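Local coordinates for protein epoxide hydrolase (Aspergillus niger, PDB 3G02) that probably hydrolyses epoxides to diols with an alpha/beta-hydrolase fold, here in a form evolved in the laboratory for enantioselectivity, at residues N363-A371 with D388-V396; F78-Q87 with F122-R133. The protein carries 9 engineered substitutions. All blocks are in the same frame, centred on the assembly; numbering follows the deposited sequence. Where two conformers were deposited one is given.

Contact 1 (N363-A371 with D388-V396)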
loop_
_atom_site.group_PDB
_atom_site.type_symbol
_atom_site.label_atom_id
_atom_site.label_comp_id
_atom_site.label_asym_id
_atom_site.label_seq_id
_atom_site.Cartn_x
_atom_site.Cartn_y
_atom_site.Cartn_z
ATOM N N ASN A 363 2.154 33.822 -10.350
ATOM C CA ASN A 363 2.913 35.064 -10.426
ATOM C C ASN A 363 4.175 34.928 -9.569
ATOM O O ASN A 363 4.277 35.504 -8.481
ATOM C CB ASN A 363 2.021 36.231 -9.972
ATOM C CG ASN A 363 2.744 37.572 -9.957
ATOM O OD1 ASN A 363 3.673 37.813 -10.733
ATOM N ND2 ASN A 363 2.313 38.453 -9.061
ATOM N N LEU A 364 5.127 34.148 -10.079
ATOM C CA LEU A 364 6.337 33.801 -9.340
ATOM C C LEU A 364 7.312 34.973 -9.300
ATOM O O LEU A 364 8.065 35.201 -10.250
ATOM C CB LEU A 364 6.999 32.550 -9.935
ATOM C CG LEU A 364 8.202 31.962 -9.188
ATOM C CD1 LEU A 364 7.774 31.319 -7.872
ATOM C CD2 LEU A 364 8.933 30.960 -10.063
ATOM N N VAL A 365 7.281 35.706 -8.192
ATOM C CA VAL A 365 8.093 36.914 -8.020
ATOM C C VAL A 365 9.307 36.655 -7.131
ATOM O O VAL A 365 10.161 37.526 -6.953
ATOM C CB VAL A 365 7.257 38.079 -7.424
ATOM C CG1 VAL A 365 6.160 38.511 -8.397
ATOM C CG2 VAL A 365 6.659 37.695 -6.071
ATOM N N PHE A 366 9.377 35.446 -6.578
ATOM C CA PHE A 366 10.398 35.095 -5.599
ATOM C C PHE A 366 10.755 33.624 -5.762
ATOM O O PHE A 366 9.881 32.758 -5.718
ATOM C CB PHE A 366 9.865 35.384 -4.192
ATOM C CG PHE A 366 10.820 35.048 -3.078
ATOM C CD1 PHE A 366 10.879 33.756 -2.554
ATOM C CD2 PHE A 366 11.625 36.033 -2.517
ATOM C CE1 PHE A 366 11.745 33.449 -1.512
ATOM C CE2 PHE A 366 12.496 35.734 -1.473
ATOM C CZ PHE A 366 12.554 34.442 -0.969
ATOM N N PHE A 367 12.039 33.354 -5.970
ATOM C CA PHE A 367 12.534 31.988 -6.090
ATOM C C PHE A 367 13.890 31.874 -5.417
ATOM O O PHE A 367 14.761 32.724 -5.608
ATOM C CB PHE A 367 12.635 31.570 -7.561
ATOM C CG PHE A 367 13.005 30.124 -7.761
ATOM C CD1 PHE A 367 12.020 29.144 -7.840
ATOM C CD2 PHE A 367 14.339 29.740 -7.874
ATOM C CE1 PHE A 367 12.358 27.803 -8.024
ATOM C CE2 PHE A 367 14.686 28.403 -8.060
ATOM C CZ PHE A 367 13.693 27.435 -8.136
ATOM N N ARG A 368 14.056 30.824 -4.620
ATOM C CA ARG A 368 15.341 30.530 -3.992
ATOM C C ARG A 368 15.678 29.057 -4.153
ATOM O O ARG A 368 14.859 28.189 -3.835
ATOM C CB ARG A 368 15.330 30.889 -2.501
ATOM C CG ARG A 368 15.119 32.364 -2.181
ATOM C CD ARG A 368 16.404 33.180 -2.279
ATOM N NE ARG A 368 16.208 34.568 -1.851
ATOM C CZ ARG A 368 15.769 35.551 -2.637
ATOM N NH1 ARG A 368 15.467 35.321 -3.909
ATOM N NH2 ARG A 368 15.629 36.775 -2.145
ATOM N N ASP A 369 16.881 28.803 -4.669
ATOM C CA ASP A 369 17.473 27.470 -4.759
ATOM C C ASP A 369 18.279 27.179 -3.501
ATOM O O ASP A 369 18.754 28.106 -2.836
ATOM C CB ASP A 369 18.418 27.391 -5.963
ATOM C CG ASP A 369 17.717 26.981 -7.245
ATOM O OD1 ASP A 369 16.894 26.040 -7.213
ATOM O OD2 ASP A 369 18.009 27.589 -8.295
ATOM N N HIS A 370 18.436 25.898 -3.175
ATOM C CA HIS A 370 19.342 25.499 -2.110
ATOM C C HIS A 370 20.154 24.290 -2.531
ATOM O O HIS A 370 19.687 23.462 -3.316
ATOM C CB HIS A 370 18.573 25.249 -0.816
ATOM C CG HIS A 370 17.865 26.464 -0.311
ATOM N ND1 HIS A 370 18.506 27.457 0.397
ATOM C CD2 HIS A 370 16.582 26.872 -0.454
ATOM C CE1 HIS A 370 17.643 28.414 0.688
ATOM N NE2 HIS A 370 16.468 28.083 0.183
ATOM N N ALA A 371 21.379 24.217 -2.020
ATOM C CA ALA A 371 22.327 23.175 -2.398
ATOM C C ALA A 371 22.040 21.842 -1.716
ATOM O O ALA A 371 22.423 20.785 -2.225
ATOM C CB ALA A 371 23.748 23.626 -2.097
ATOM N N ASP A 388 14.118 32.354 3.813
ATOM C CA ASP A 388 13.381 32.538 2.560
ATOM C C ASP A 388 12.008 33.149 2.795
ATOM O O ASP A 388 11.622 34.094 2.106
ATOM C CB ASP A 388 13.218 31.211 1.820
ATOM C CG ASP A 388 14.512 30.710 1.214
ATOM O OD1 ASP A 388 15.571 31.356 1.397
ATOM O OD2 ASP A 388 14.463 29.650 0.553
ATOM N N LEU A 389 11.277 32.614 3.772
ATOM C CA LEU A 389 9.941 33.126 4.089
ATOM C C LEU A 389 10.004 34.593 4.484
ATOM O O LEU A 389 9.218 35.401 3.989
ATOM C CB LEU A 389 9.265 32.306 5.195
ATOM C CG LEU A 389 7.897 32.805 5.693
ATOM C CD1 LEU A 389 6.836 32.781 4.582
ATOM C CD2 LEU A 389 7.432 32.008 6.909
ATOM N N THR A 390 10.943 34.924 5.369
ATOM C CA THR A 390 11.122 36.298 5.841
ATOM C C THR A 390 11.417 37.241 4.676
ATOM O O THR A 390 10.800 38.303 4.563
ATOM C CB THR A 390 12.239 36.385 6.894
ATOM O OG1 THR A 390 11.910 35.548 8.007
ATOM C CG2 THR A 390 12.400 37.816 7.385
ATOM N N ALA A 391 12.341 36.841 3.805
ATOM C CA ALA A 391 12.682 37.631 2.618
ATOM C C ALA A 391 11.480 37.807 1.692
ATOM O O ALA A 391 11.269 38.890 1.134
ATOM C CB ALA A 391 13.850 37.003 1.876
ATOM N N PHE A 392 10.686 36.747 1.541
ATOM C CA PHE A 392 9.492 36.783 0.696
ATOM C C PHE A 392 8.468 37.790 1.220
ATOM O O PHE A 392 7.939 38.596 0.449
ATOM C CB PHE A 392 8.876 35.381 0.583
ATOM C CG PHE A 392 7.562 35.344 -0.156
ATOM C CD1 PHE A 392 7.515 35.516 -1.538
ATOM C CD2 PHE A 392 6.371 35.125 0.532
ATOM C CE1 PHE A 392 6.300 35.478 -2.220
ATOM C CE2 PHE A 392 5.154 35.088 -0.140
ATOM C CZ PHE A 392 5.119 35.262 -1.519
ATOM N N VAL A 393 8.201 37.748 2.524
ATOM C CA VAL A 393 7.246 38.660 3.158
ATOM C C VAL A 393 7.718 40.108 3.018
ATOM O O VAL A 393 6.937 40.988 2.656
ATOM C CB VAL A 393 7.004 38.313 4.652
ATOM C CG1 VAL A 393 6.048 39.314 5.288
ATOM C CG2 VAL A 393 6.456 36.893 4.802
ATOM N N GLU A 394 9.002 40.340 3.289
ATOM C CA GLU A 394 9.596 41.673 3.157
ATOM C C GLU A 394 9.435 42.233 1.745
ATOM O O GLU A 394 9.185 43.429 1.571
ATOM C CB GLU A 394 11.073 41.653 3.562
ATOM C CG GLU A 394 11.297 41.536 5.064
ATOM C CD GLU A 394 12.759 41.354 5.443
ATOM O OE1 GLU A 394 13.613 41.227 4.537
ATOM O OE2 GLU A 394 13.055 41.332 6.657
ATOM N N GLN A 395 9.562 41.363 0.745
ATOM C CA GLN A 395 9.438 41.758 -0.655
ATOM C C GLN A 395 8.005 42.115 -1.056
ATOM O O GLN A 395 7.790 43.109 -1.755
ATOM C CB GLN A 395 9.987 40.659 -1.576
ATOM C CG GLN A 395 9.956 41.017 -3.061
ATOM C CD GLN A 395 10.400 39.886 -3.967
ATOM O OE1 GLN A 395 9.740 39.581 -4.961
ATOM N NE2 GLN A 395 11.527 39.263 -3.637
ATOM N N VAL A 396 7.034 41.319 -0.609
ATOM C CA VAL A 396 5.679 41.382 -1.177
ATOM C C VAL A 396 4.585 42.040 -0.318
ATOM O O VAL A 396 3.537 42.412 -0.846
ATOM C CB VAL A 396 5.183 39.983 -1.678
ATOM C CG1 VAL A 396 6.227 39.311 -2.567
ATOM C CG2 VAL A 396 4.799 39.071 -0.510
HETATM O O HOH W 1 16.446 34.181 1.011
#
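Phe-366 is the side chain through which the last strand of the alpha/beta-hydrolase sheet, 362-369, packs against the C-terminal helix 382-396, meeting Phe-392. The two short segments run closer to antiparallel than to perpendicular, with axes 9.4 Å apart, and their backbones come nearest at Phe-366 and Phe-392. A chi1 of 179° sets CG of Phe-366 anti to the backbone N and lays the ring over Phe-392 CB. Its CB meets Phe-392 CD1 at 3.5 Å, at the edge of that ring, and CG and CD1 also lie nearest Phe-392 CD1. Further out, Phe-392 CB sits 3.9 Å from the Phe-366 ring centroid, almost on the ring normal, a CH-pi contact over the face. The two rings form an offset edge-to-face pair, the edge of Phe-392 directed at the face of Phe-366, with planes at 68°. CE1 lies near Asp-388 O and Phe-392 CB, CE2 touches the methyl of Ala-391, and CZ, the tip, reaches Asp-388 O at 3.2 Å. Toward the helix C-terminus, Val-365 CG2 packs on Val-396 CG1. The Arg-368 guanidinium lies by the rim of the Phe-366 ring, CE2 over its face off centre, on the side away from Phe-392 CB. Water 1 joins Arg-368 NE to Asp-388 OD1. Just past the strand, His-370 stacks on Phe-346 and turns its imidazole edge to Asp-388 OD2. Ser-344 OG of the neighbouring strand 340-345 bonds to OD2 too, and the two together should hold the carboxylate's orientation. His-370 NE2 donates to the syn side of Asp-388 OD2 at 2.6 Å, nearly straight at 169°, in the imidazole plane but somewhat out of the carboxylate plane.

Contact 2 (F78-Q87 with F122-R133); sequences FEARLNSFPQ and FVEFYPILQLFR
In this alpha/beta hydrolase, the end of helix 75-82 and the type I turn Leu-82 to Phe-85, which lead into the outermost strand 87-92, pack on helix 126-135 and the 3-10 segment before it. Tyr-126 reaches across to the turn: its OH donates to Leu-82 O at 2.7 Å, on a lone pair in the carbonyl plane. One face of its ring receives the edge of Phe-85, with centroids 4.7 Å apart and steeply inclined planes. Phe-85 is then covered by Arg-133, whose guanidinium lies flat on the ring, the planes only 6° apart and the centres 3.7 Å apart; this is a cation-pi stack. The Arg-133 chain is extended to CD and bent at chi3 (68°), which brings NH1 alongside Ser-84 O. Leu-129 CB closes on Phe-85 CE1 at 3.5 Å. On the helix side, Leu-82 CD2 meets Val-123 CG2 at 3.5 Å, the two side chains crossing at about a right angle, while water 2 links Arg-81 NH1 to Val-123 O. The Arg-133 guanidinium is thus held both by its face and by its edge: NH1 donates in the guanidinium plane to Ser-84 O at 2.6 Å, at 171°, though tilted from the carbonyl plane.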
loop_
_atom_site.group_PDB
_atom_site.type_symbol
_atom_site.label_atom_id
_atom_site.label_comp_id
_atom_site.label_asym_id
_atom_site.label_seq_id
_atom_site.Cartn_x
_atom_site.Cartn_y
_atom_site.Cartn_z
ATOM N N PHE A 78 9.432 14.693 25.006
ATOM C CA PHE A 78 8.875 15.184 23.751
ATOM C C PHE A 78 7.584 15.963 23.990
ATOM O O PHE A 78 7.394 17.043 23.430
ATOM C CB PHE A 78 8.644 14.024 22.780
ATOM C CG PHE A 78 7.980 14.423 21.487
ATOM C CD1 PHE A 78 8.556 15.366 20.639
ATOM C CD2 PHE A 78 6.782 13.830 21.111
ATOM C CE1 PHE A 78 7.934 15.720 19.438
ATOM C CE2 PHE A 78 6.155 14.174 19.916
ATOM C CZ PHE A 78 6.732 15.120 19.079
ATOM N N GLU A 79 6.711 15.412 24.829
ATOM C CA GLU A 79 5.471 16.080 25.210
ATOM C C GLU A 79 5.755 17.446 25.838
ATOM O O GLU A 79 5.073 18.425 25.535
ATOM C CB GLU A 79 4.682 15.203 26.176
ATOM C CG GLU A 79 3.310 15.718 26.535
ATOM C CD GLU A 79 2.576 14.753 27.435
ATOM O OE1 GLU A 79 2.973 14.622 28.615
ATOM O OE2 GLU A 79 1.618 14.110 26.961
ATOM N N ALA A 80 6.776 17.510 26.692
ATOM C CA ALA A 80 7.181 18.779 27.298
ATOM C C ALA A 80 7.629 19.789 26.243
ATOM O O ALA A 80 7.323 20.982 26.347
ATOM C CB ALA A 80 8.274 18.556 28.328
ATOM N N ARG A 81 8.338 19.305 25.224
ATOM C CA ARG A 81 8.737 20.151 24.100
ATOM C C ARG A 81 7.516 20.655 23.324
ATOM O O ARG A 81 7.454 21.825 22.950
ATOM C CB ARG A 81 9.702 19.410 23.169
ATOM C CG ARG A 81 10.286 20.278 22.062
ATOM C CD ARG A 81 11.508 19.631 21.426
ATOM N NE ARG A 81 11.165 18.520 20.539
ATOM C CZ ARG A 81 10.815 18.649 19.259
ATOM N NH1 ARG A 81 10.745 19.849 18.695
ATOM N NH2 ARG A 81 10.531 17.572 18.540
ATOM N N LEU A 82 6.545 19.775 23.092
ATOM C CA LEU A 82 5.286 20.183 22.461
ATOM C C LEU A 82 4.647 21.343 23.224
ATOM O O LEU A 82 4.225 22.340 22.632
ATOM C CB LEU A 82 4.311 19.003 22.369
ATOM C CG LEU A 82 4.702 17.815 21.481
ATOM C CD1 LEU A 82 3.562 16.817 21.409
ATOM C CD2 LEU A 82 5.069 18.288 20.096
ATOM N N ASN A 83 4.619 21.208 24.548
ATOM C CA ASN A 83 3.974 22.177 25.426
ATOM C C ASN A 83 4.808 23.429 25.713
ATOM O O ASN A 83 4.365 24.315 26.449
ATOM C CB ASN A 83 3.552 21.488 26.726
ATOM C CG ASN A 83 2.432 20.483 26.514
ATOM O OD1 ASN A 83 1.591 20.652 25.628
ATOM N ND2 ASN A 83 2.415 19.435 27.329
ATOM N N SER A 84 5.993 23.506 25.109
ATOM C CA SER A 84 6.878 24.662 25.275
ATOM C C SER A 84 6.462 25.872 24.438
ATOM O O SER A 84 6.961 26.976 24.660
ATOM C CB SER A 84 8.339 24.286 24.988
ATOM O OG SER A 84 8.551 23.998 23.617
ATOM N N PHE A 85 5.563 25.663 23.477
ATOM C CA PHE A 85 5.042 26.742 22.641
ATOM C C PHE A 85 3.546 26.907 22.877
ATOM O O PHE A 85 2.882 25.949 23.279
ATOM C CB PHE A 85 5.310 26.456 21.158
ATOM C CG PHE A 85 6.744 26.641 20.758
ATOM C CD1 PHE A 85 7.201 27.873 20.294
ATOM C CD2 PHE A 85 7.646 25.584 20.849
ATOM C CE1 PHE A 85 8.534 28.044 19.927
ATOM C CE2 PHE A 85 8.980 25.746 20.481
ATOM C CZ PHE A 85 9.421 26.977 20.019
ATOM N N PRO A 86 3.011 28.123 22.643
ATOM C CA PRO A 86 1.564 28.311 22.787
ATOM C C PRO A 86 0.791 27.397 21.839
ATOM O O PRO A 86 1.098 27.345 20.647
ATOM C CB PRO A 86 1.354 29.780 22.394
ATOM C CG PRO A 86 2.681 30.428 22.657
ATOM C CD PRO A 86 3.685 29.380 22.264
ATOM N N GLN A 87 -0.172 26.663 22.391
ATOM C CA GLN A 87 -1.108 25.861 21.600
ATOM C C GLN A 87 -2.529 26.189 22.017
ATOM O O GLN A 87 -2.789 26.502 23.186
ATOM C CB GLN A 87 -0.897 24.366 21.821
ATOM C CG GLN A 87 0.469 23.816 21.471
ATOM C CD GLN A 87 0.576 22.363 21.864
ATOM O OE1 GLN A 87 0.217 21.478 21.093
ATOM N NE2 GLN A 87 1.046 22.106 23.079
ATOM N N PHE A 122 2.001 19.810 12.806
ATOM C CA PHE A 122 2.383 21.126 13.313
ATOM C C PHE A 122 3.797 21.159 13.911
ATOM O O PHE A 122 4.479 22.193 13.860
ATOM C CB PHE A 122 1.352 21.624 14.341
ATOM C CG PHE A 122 1.417 20.922 15.673
ATOM C CD1 PHE A 122 0.860 19.656 15.839
ATOM C CD2 PHE A 122 2.032 21.531 16.767
ATOM C CE1 PHE A 122 0.924 19.009 17.065
ATOM C CE2 PHE A 122 2.102 20.892 17.997
ATOM C CZ PHE A 122 1.545 19.629 18.153
ATOM N N VAL A 123 4.227 20.013 14.435
ATOM C CA VAL A 123 5.518 19.872 15.106
ATOM C C VAL A 123 6.676 20.167 14.154
ATOM O O VAL A 123 7.718 20.671 14.568
ATOM C CB VAL A 123 5.673 18.457 15.716
ATOM C CG1 VAL A 123 6.969 18.337 16.516
ATOM C CG2 VAL A 123 4.483 18.135 16.604
ATOM N N GLU A 124 6.485 19.867 12.874
ATOM C CA GLU A 124 7.522 20.123 11.880
ATOM C C GLU A 124 7.998 21.569 11.861
ATOM O O GLU A 124 9.115 21.849 11.420
ATOM C CB GLU A 124 7.034 19.740 10.493
ATOM C CG GLU A 124 6.859 18.264 10.307
ATOM C CD GLU A 124 6.425 17.915 8.905
ATOM O OE1 GLU A 124 5.537 18.606 8.364
ATOM O OE2 GLU A 124 6.968 16.944 8.346
ATOM N N PHE A 125 7.148 22.486 12.316
ATOM C CA PHE A 125 7.493 23.901 12.317
ATOM C C PHE A 125 8.097 24.396 13.622
ATOM O O PHE A 125 8.446 25.571 13.731
ATOM C CB PHE A 125 6.279 24.748 11.909
ATOM C CG PHE A 125 5.903 24.591 10.465
ATOM C CD1 PHE A 125 6.629 25.247 9.475
ATOM C CD2 PHE A 125 4.841 23.770 10.086
ATOM C CE1 PHE A 125 6.304 25.098 8.129
ATOM C CE2 PHE A 125 4.506 23.616 8.746
ATOM C CZ PHE A 125 5.237 24.281 7.765
ATOM N N TYR A 126 8.232 23.504 14.603
ATOM C CA TYR A 126 8.798 23.885 15.900
ATOM C C TYR A 126 10.232 24.436 15.819
ATOM O O TYR A 126 10.513 25.455 16.442
ATOM C CB TYR A 126 8.670 22.755 16.930
ATOM C CG TYR A 126 7.399 22.836 17.763
ATOM C CD1 TYR A 126 6.183 23.240 17.194
ATOM C CD2 TYR A 126 7.411 22.496 19.115
ATOM C CE1 TYR A 126 5.021 23.315 17.957
ATOM C CE2 TYR A 126 6.250 22.562 19.881
ATOM C CZ TYR A 126 5.066 22.977 19.297
ATOM O OH TYR A 126 3.922 23.043 20.059
ATOM N N PRO A 127 11.140 23.779 15.061
ATOM C CA PRO A 127 12.458 24.406 14.891
ATOM C C PRO A 127 12.404 25.853 14.390
ATOM O O PRO A 127 13.149 26.698 14.895
ATOM C CB PRO A 127 13.150 23.483 13.881
ATOM C CG PRO A 127 12.566 22.142 14.197
ATOM C CD PRO A 127 11.100 22.456 14.401
ATOM N N ILE A 128 11.520 26.141 13.435
ATOM C CA ILE A 128 11.359 27.511 12.934
ATOM C C ILE A 128 10.760 28.446 13.994
ATOM O O ILE A 128 11.231 29.571 14.175
ATOM C CB ILE A 128 10.564 27.549 11.603
ATOM C CG1 ILE A 128 11.449 27.032 10.461
ATOM C CG2 ILE A 128 10.034 28.963 11.311
ATOM C CD1 ILE A 128 10.748 26.876 9.128
ATOM N N LEU A 129 9.735 27.980 14.702
ATOM C CA LEU A 129 9.173 28.761 15.807
ATOM C C LEU A 129 10.233 29.094 16.856
ATOM O O LEU A 129 10.274 30.217 17.373
ATOM C CB LEU A 129 7.978 28.044 16.449
ATOM C CG LEU A 129 6.729 27.838 15.583
ATOM C CD1 LEU A 129 5.621 27.234 16.430
ATOM C CD2 LEU A 129 6.265 29.135 14.926
ATOM N N GLN A 130 11.099 28.126 17.154
ATOM C CA GLN A 130 12.174 28.325 18.126
ATOM C C GLN A 130 13.134 29.422 17.675
ATOM O O GLN A 130 13.509 30.286 18.471
ATOM C CB GLN A 130 12.926 27.014 18.380
ATOM C CG GLN A 130 14.063 27.129 19.408
ATOM C CD GLN A 130 13.579 27.493 20.811
ATOM O OE1 GLN A 130 12.481 27.116 21.224
ATOM N NE2 GLN A 130 14.411 28.217 21.552
ATOM N N LEU A 131 13.508 29.400 16.398
ATOM C CA LEU A 131 14.383 30.429 15.849
ATOM C C LEU A 131 13.757 31.813 16.014
ATOM O O LEU A 131 14.427 32.751 16.448
ATOM C CB LEU A 131 14.705 30.148 14.380
ATOM C CG LEU A 131 15.573 28.923 14.069
ATOM C CD1 LEU A 131 15.540 28.635 12.582
ATOM C CD2 LEU A 131 17.012 29.101 14.555
ATOM N N PHE A 132 12.470 31.930 15.699
ATOM C CA PHE A 132 11.766 33.200 15.866
ATOM C C PHE A 132 11.730 33.674 17.317
ATOM O O PHE A 132 11.991 34.850 17.590
ATOM C CB PHE A 132 10.349 33.129 15.291
ATOM C CG PHE A 132 10.277 33.430 13.822
ATOM C CD1 PHE A 132 10.422 34.738 13.360
ATOM C CD2 PHE A 132 10.060 32.415 12.897
ATOM C CE1 PHE A 132 10.356 35.033 11.998
ATOM C CE2 PHE A 132 9.988 32.701 11.534
ATOM C CZ PHE A 132 10.137 34.012 11.083
ATOM N N ARG A 133 11.422 32.763 18.240
ATOM C CA ARG A 133 11.345 33.095 19.666
ATOM C C ARG A 133 12.709 33.492 20.240
ATOM O O ARG A 133 12.786 34.305 21.163
ATOM C CB ARG A 133 10.746 31.934 20.466
ATOM C CG ARG A 133 10.468 32.264 21.924
ATOM C CD ARG A 133 9.476 31.301 22.538
ATOM N NE ARG A 133 10.020 29.952 22.685
ATOM C CZ ARG A 133 9.336 28.927 23.187
ATOM N NH1 ARG A 133 8.081 29.098 23.584
ATOM N NH2 ARG A 133 9.905 27.733 23.288
HETATM O O HOH W 2 10.071 19.439 15.730
#

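How the contacts relate
Contact 2 closes before contact 1 opens along the chain, and their centres lie about 24 Å apart. The two meet through their helices: Thr-390 OG1 of 388-396 comes within 3.9 Å of Phe-132 CZ of 122-133, plain packing, and the Phe-132 ring also takes a cation-pi contact from Lys-386 of helix 382-396. Helices 382-396 and 126-135 thus pack against each other, while the other two segments mark the two ends of the sheet: 363-371 lies on its last strand, 362-369, and 78-87 runs into the first, 87-92. Both contacts lie away from the predicted catalytic residues Asp-193, Tyr-315 and His-375.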